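Local coordinates for protein Old Yellow Enzyme (Pichia, PDB 6AGZ) that probably reduces the activated carbon-carbon double bond of enone compounds, using flavin mononucleotide bound in a TIM barrel, at residues 229-233 and 234-238; 263-266 and 267-271. All blocks are in the same frame, centred on the assembly; numbering follows the deposited sequence.

Interaction 1: 229-233 and 234-238; sequences EAVGA and DHVAV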
ATOM      1  N   GLU A 229      -9.738  -9.231 -23.371  1.00 14.85           N
ATOM      2  CA  GLU A 229      -9.597  -9.895 -24.662  1.00 16.67           C
ATOM      3  C   GLU A 229     -10.918  -9.920 -25.421  1.00 15.80           C
ATOM      4  O   GLU A 229     -10.927  -9.861 -26.656  1.00 14.39           O
ATOM      5  CB  GLU A 229      -9.059 -11.313 -24.466  1.00 21.28           C
ATOM      6  CG  GLU A 229      -9.049 -12.163 -25.728  1.00 27.52           C
ATOM      7  CD  GLU A 229      -8.240 -13.435 -25.572  1.00 33.50           C
ATOM      8  OE1 GLU A 229      -7.199 -13.563 -26.249  1.00 35.92           O
ATOM      9  OE2 GLU A 229      -8.641 -14.304 -24.768  1.00 35.32           O
ATOM     10  N   ALA A 230     -12.042  -9.977 -24.704  1.00 14.95           N
ATOM     11  CA  ALA A 230     -13.338 -10.061 -25.371  1.00 15.33           C
ATOM     12  C   ALA A 230     -13.746  -8.722 -25.976  1.00 17.37           C
ATOM     13  O   ALA A 230     -14.094  -8.648 -27.161  1.00 20.07           O
ATOM     14  CB  ALA A 230     -14.400 -10.554 -24.387  1.00 14.03           C
ATOM     15  N   VAL A 231     -13.712  -7.651 -25.184  1.00 18.20           N
ATOM     16  CA  VAL A 231     -14.304  -6.379 -25.583  1.00 19.02           C
ATOM     17  C   VAL A 231     -13.307  -5.231 -25.634  1.00 20.35           C
ATOM     18  O   VAL A 231     -13.683  -4.130 -26.064  1.00 21.32           O
ATOM     19  CB  VAL A 231     -15.488  -5.999 -24.667  1.00 17.44           C
ATOM     20  CG1 VAL A 231     -16.558  -7.079 -24.702  1.00 14.90           C
ATOM     21  CG2 VAL A 231     -15.002  -5.765 -23.245  1.00 17.01           C
ATOM     22  N   GLY A 232     -12.060  -5.428 -25.216  1.00 19.89           N
ATOM     23  CA  GLY A 232     -11.101  -4.340 -25.228  1.00 20.84           C
ATOM     24  C   GLY A 232     -10.998  -3.626 -23.895  1.00 21.68           C
ATOM     25  O   GLY A 232     -12.003  -3.445 -23.204  1.00 23.23           O
ATOM     26  N   ALA A 233      -9.782  -3.207 -23.530  1.00 21.69           N
ATOM     27  CA  ALA A 233      -9.551  -2.654 -22.198  1.00 20.97           C
ATOM     28  C   ALA A 233     -10.324  -1.359 -21.979  1.00 21.05           C
ATOM     29  O   ALA A 233     -10.801  -1.094 -20.869  1.00 19.59           O
ATOM     30  CB  ALA A 233      -8.057  -2.429 -21.977  1.00 21.30           C
ATOM     31  N   ASP A 234     -10.461  -0.536 -23.021  1.00 22.93           N
ATOM     32  CA  ASP A 234     -11.158   0.738 -22.869  1.00 24.98           C
ATOM     33  C   ASP A 234     -12.660   0.580 -22.665  1.00 22.69           C
ATOM     34  O   ASP A 234     -13.346   1.590 -22.468  1.00 22.19           O
ATOM     35  CB  ASP A 234     -10.885   1.638 -24.076  1.00 28.59           C
ATOM     36  CG  ASP A 234     -10.786   0.863 -25.373  1.00 32.60           C
ATOM     37  OD1 ASP A 234     -11.402  -0.218 -25.475  1.00 34.33           O
ATOM     38  OD2 ASP A 234     -10.083   1.335 -26.291  1.00 34.44           O
ATOM     39  N   HIS A 235     -13.187  -0.645 -22.705  1.00 21.42           N
ATOM     40  CA  HIS A 235     -14.583  -0.917 -22.389  1.00 20.27           C
ATOM     41  C   HIS A 235     -14.731  -1.694 -21.086  1.00 21.26           C
ATOM     42  O   HIS A 235     -15.796  -2.263 -20.824  1.00 23.86           O
ATOM     43  CB  HIS A 235     -15.251  -1.681 -23.534  1.00 20.48           C
ATOM     44  CG  HIS A 235     -15.206  -0.969 -24.850  1.00 22.36           C
ATOM     45  ND1 HIS A 235     -16.158  -0.047 -25.231  1.00 23.37           N
ATOM     46  CD2 HIS A 235     -14.331  -1.051 -25.880  1.00 23.08           C
ATOM     47  CE1 HIS A 235     -15.868   0.411 -26.436  1.00 23.78           C
ATOM     48  NE2 HIS A 235     -14.764  -0.182 -26.852  1.00 23.92           N
ATOM     49  N   VAL A 236     -13.683  -1.730 -20.262  1.00 19.88           N
ATOM     50  CA  VAL A 236     -13.650  -2.547 -19.054  1.00 17.07           C
ATOM     51  C   VAL A 236     -13.309  -1.664 -17.861  1.00 15.78           C
ATOM     52  O   VAL A 236     -12.520  -0.719 -17.978  1.00 15.68           O
ATOM     53  CB  VAL A 236     -12.634  -3.706 -19.181  1.00 15.74           C
ATOM     54  CG1 VAL A 236     -12.640  -4.579 -17.933  1.00 15.09           C
ATOM     55  CG2 VAL A 236     -12.939  -4.546 -20.407  1.00 15.91           C
ATOM     56  N   ALA A 237     -13.911  -1.973 -16.714  1.00 15.00           N
ATOM     57  CA  ALA A 237     -13.627  -1.290 -15.462  1.00 13.90           C
ATOM     58  C   ALA A 237     -13.757  -2.296 -14.324  1.00 13.89           C
ATOM     59  O   ALA A 237     -14.070  -3.469 -14.540  1.00 15.17           O
ATOM     60  CB  ALA A 237     -14.560  -0.094 -15.263  1.00 13.30           C
ATOM     61  N   VAL A 238     -13.522  -1.822 -13.101  1.00 12.42           N
ATOM     62  CA  VAL A 238     -13.588  -2.672 -11.917  1.00 12.44           C
ATOM     63  C   VAL A 238     -13.808  -1.774 -10.710  1.00 12.27           C
ATOM     64  O   VAL A 238     -13.387  -0.614 -10.698  1.00 15.26           O
ATOM     65  CB  VAL A 238     -12.305  -3.533 -11.775  1.00 11.66           C
ATOM     66  CG1 VAL A 238     -11.090  -2.650 -11.522  1.00 10.87           C
ATOM     67  CG2 VAL A 238     -12.464  -4.576 -10.675  1.00 11.84           C
TER
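His235 N bonds to Gly232 O over 3.1 Å and Val236 N to Ala233 O over 3.0 Å, and these two successive backbone hydrogen bonds turn the chain from the end of helix 218-231 into barrel strand 236-240. Their i to i+3 spacing is that of a 3-10 turn. Gly232, the first residue past the helix, has a positive phi of 95°, and a side chain there would collide with the carbonyl O of Val231 and crowd Asp234 OD1. The His235 ring lies back along this turn: its CD2 comes 3.2 Å from Val231 O at an oblique angle, while Gly232 O sits at the ring edge. The ring's ND1 is hydrogen-bonded to Asp182 O, which fixes the rotation of the imidazole. Asp234 OD2 forms a salt bridge with Lys22, while OD1 lies back over the Gly232-Ala233 peptide. Val231 CG2 packs on Val236 CG2 at 3.7 Å, the two side chains meeting at about a right angle; with CG1 of Val236 anti to the backbone N (chi1 -178°), CG2 lies beside that N and faces Val231. Main-chain bonds thus set this alpha-to-beta connection, with a small apolar contact between the helix end and the strand start and polar side chains tying it to neighbouring loops.

Interaction 2: 263-266 and 267-271; sequences GYIL and SELER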
ATOM      1  N   GLY A 263      -3.180  -3.345  -2.943  1.00 10.78           N
ATOM      2  CA  GLY A 263      -2.018  -2.721  -3.556  1.00  8.73           C
ATOM      3  C   GLY A 263      -1.448  -3.566  -4.678  1.00 10.87           C
ATOM      4  O   GLY A 263      -1.072  -3.048  -5.735  1.00 12.95           O
ATOM      5  N   TYR A 264      -1.388  -4.884  -4.469  1.00 11.35           N
ATOM      6  CA  TYR A 264      -0.948  -5.783  -5.530  1.00 10.16           C
ATOM      7  C   TYR A 264      -1.943  -5.802  -6.683  1.00 10.70           C
ATOM      8  O   TYR A 264      -1.539  -5.819  -7.851  1.00 10.15           O
ATOM      9  CB  TYR A 264      -0.740  -7.193  -4.980  1.00 11.02           C
ATOM     10  CG  TYR A 264      -0.630  -8.257  -6.055  1.00 11.58           C
ATOM     11  CD1 TYR A 264       0.573  -8.492  -6.709  1.00 12.16           C
ATOM     12  CD2 TYR A 264      -1.731  -9.025  -6.415  1.00 11.55           C
ATOM     13  CE1 TYR A 264       0.675  -9.461  -7.692  1.00 12.12           C
ATOM     14  CE2 TYR A 264      -1.639  -9.993  -7.396  1.00 11.42           C
ATOM     15  CZ  TYR A 264      -0.435 -10.208  -8.031  1.00 10.92           C
ATOM     16  OH  TYR A 264      -0.343 -11.172  -9.007  1.00 12.60           O
ATOM     17  N   ILE A 265      -3.244  -5.816  -6.380  1.00 11.97           N
ATOM     18  CA  ILE A 265      -4.241  -5.793  -7.451  1.00 11.94           C
ATOM     19  C   ILE A 265      -4.060  -4.552  -8.322  1.00 11.28           C
ATOM     20  O   ILE A 265      -3.984  -4.638  -9.557  1.00 10.42           O
ATOM     21  CB  ILE A 265      -5.663  -5.872  -6.867  1.00 13.80           C
ATOM     22  CG1 ILE A 265      -5.882  -7.231  -6.201  1.00 13.51           C
ATOM     23  CG2 ILE A 265      -6.700  -5.633  -7.955  1.00 13.65           C
ATOM     24  CD1 ILE A 265      -7.217  -7.366  -5.508  1.00 14.59           C
ATOM     25  N   LEU A 266      -3.978  -3.379  -7.687  1.00 10.50           N
ATOM     26  CA  LEU A 266      -3.779  -2.138  -8.429  1.00 14.03           C
ATOM     27  C   LEU A 266      -2.475  -2.164  -9.214  1.00 14.30           C
ATOM     28  O   LEU A 266      -2.417  -1.680 -10.351  1.00 14.95           O
ATOM     29  CB  LEU A 266      -3.797  -0.947  -7.473  1.00 15.21           C
ATOM     30  CG  LEU A 266      -5.141  -0.580  -6.849  1.00 15.86           C
ATOM     31  CD1 LEU A 266      -4.943   0.519  -5.832  1.00 17.05           C
ATOM     32  CD2 LEU A 266      -6.127  -0.147  -7.922  1.00 17.48           C
ATOM     33  N   SER A 267      -1.414  -2.715  -8.618  1.00 14.77           N
ATOM     34  CA  SER A 267      -0.143  -2.822  -9.327  1.00 14.63           C
ATOM     35  C   SER A 267      -0.284  -3.667 -10.586  1.00 14.96           C
ATOM     36  O   SER A 267       0.313  -3.353 -11.623  1.00 15.62           O
ATOM     37  CB  SER A 267       0.925  -3.409  -8.403  1.00 14.21           C
ATOM     38  OG  SER A 267       2.170  -3.522  -9.072  1.00 11.54           O
ATOM     39  N   GLU A 268      -1.075  -4.740 -10.517  1.00 14.69           N
ATOM     40  CA  GLU A 268      -1.257  -5.596 -11.685  1.00 13.89           C
ATOM     41  C   GLU A 268      -2.081  -4.900 -12.761  1.00 13.48           C
ATOM     42  O   GLU A 268      -1.772  -5.012 -13.955  1.00 14.88           O
ATOM     43  CB  GLU A 268      -1.910  -6.912 -11.268  1.00 14.04           C
ATOM     44  CG  GLU A 268      -0.944  -7.879 -10.614  1.00 14.69           C
ATOM     45  CD  GLU A 268       0.108  -8.376 -11.584  1.00 16.29           C
ATOM     46  OE1 GLU A 268      -0.245  -9.149 -12.497  1.00 16.68           O
ATOM     47  OE2 GLU A 268       1.286  -7.982 -11.443  1.00 16.35           O
ATOM     48  N   LEU A 269      -3.131  -4.176 -12.361  1.00 12.43           N
ATOM     49  CA  LEU A 269      -3.905  -3.421 -13.342  1.00 13.06           C
ATOM     50  C   LEU A 269      -3.044  -2.360 -14.022  1.00 14.43           C
ATOM     51  O   LEU A 269      -3.115  -2.177 -15.245  1.00 15.26           O
ATOM     52  CB  LEU A 269      -5.124  -2.787 -12.673  1.00 13.07           C
ATOM     53  CG  LEU A 269      -6.110  -3.761 -12.022  1.00 12.84           C
ATOM     54  CD1 LEU A 269      -7.259  -3.007 -11.370  1.00 13.15           C
ATOM     55  CD2 LEU A 269      -6.629  -4.765 -13.043  1.00 12.51           C
ATOM     56  N   GLU A 270      -2.213  -1.661 -13.244  1.00 16.07           N
ATOM     57  CA  GLU A 270      -1.311  -0.671 -13.823  1.00 17.03           C
ATOM     58  C   GLU A 270      -0.264  -1.321 -14.719  1.00 16.50           C
ATOM     59  O   GLU A 270       0.173  -0.708 -15.698  1.00 16.79           O
ATOM     60  CB  GLU A 270      -0.635   0.139 -12.717  1.00 16.48           C
ATOM     61  CG  GLU A 270       0.278   1.248 -13.222  1.00 17.11           C
ATOM     62  CD  GLU A 270      -0.478   2.336 -13.961  1.00 17.67           C
ATOM     63  OE1 GLU A 270      -1.663   2.564 -13.638  1.00 16.91           O
ATOM     64  OE2 GLU A 270       0.112   2.965 -14.865  1.00 17.52           O
ATOM     65  N   ARG A 271       0.155  -2.550 -14.403  1.00 16.84           N
ATOM     66  CA  ARG A 271       1.088  -3.255 -15.279  1.00 17.92           C
ATOM     67  C   ARG A 271       0.433  -3.599 -16.609  1.00 17.16           C
ATOM     68  O   ARG A 271       1.044  -3.430 -17.673  1.00 16.11           O
ATOM     69  CB  ARG A 271       1.611  -4.518 -14.593  1.00 20.09           C
ATOM     70  CG  ARG A 271       2.472  -5.400 -15.492  1.00 21.90           C
ATOM     71  CD  ARG A 271       3.203  -6.477 -14.702  1.00 22.35           C
ATOM     72  NE  ARG A 271       2.327  -7.583 -14.323  1.00 23.91           N
ATOM     73  CZ  ARG A 271       1.988  -8.583 -15.132  1.00 25.26           C
ATOM     74  NH1 ARG A 271       2.446  -8.621 -16.376  1.00 26.02           N
ATOM     75  NH2 ARG A 271       1.187  -9.545 -14.698  1.00 24.81           N
TER
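The carboxylate of Glu268, beside the Tyr264 ring, is gripped by two arginines. Arg271 meets it side-on, with NH2 2.7 Å from Glu268 OE1 on the syn side and NE 3.1 Å from Glu268 OE2, approaching that oxygen from above the carboxylate plane. Arg272 adds a second salt bridge to OE1. Glu268 bends back at chi2 (-67°), which lays its chain over Tyr264: CG sits above one ring face, 3.8 Å from the centroid of the Tyr264 ring in a CH-pi contact offset toward the hydroxyl-bearing rim, and the carboxylate runs within 9° of the ring plane. Were Glu268 an alanine, Arg271 and Arg272 would probably lose the carboxylate they share and this face of the tyrosine its cover. The backbone follows regular alpha-helical i to i+4 bonding, from Ser267 N to Gly263 O at 2.9 Å through Glu270 N to Leu266 O. On another side of the helix, Ile265 CG2 lies 4.3 Å from Leu269 CD1, and both residues pack against helix 218-231. Ser267 OG is hydrogen-bonded to His257 N of the second subunit, and Tyr264 packs on Ile213 of the second subunit. One helix therefore carries an apolar side for the barrel and, through Tyr264, Ser267 and Arg271, a side for the subunit interface. The two arginines probably stabilise the ionised form of Glu268.

Interaction 1 closes before interaction 2 opens along the chain, and their centres lie about 16 Å apart. The first carries helix 218-231 into strand 236-240, the fifth strand of the eight-stranded parallel TIM barrel; the second lies on helix 258-274, which follows that strand and leads on to strand 281-285. Interaction 1 is thus the junction leading into the beta-alpha unit whose helix holds interaction 2, and the two touch directly where Val238 CG1 packs 3.9 Å from Leu269 CD1, joining strand to outer helix. Helix 218-231, whose end forms interaction 1, also packs against Ile265 and Leu269 of interaction 2. Interaction 1 therefore places a barrel strand, while interaction 2 links the outer helical layer to the second subunit.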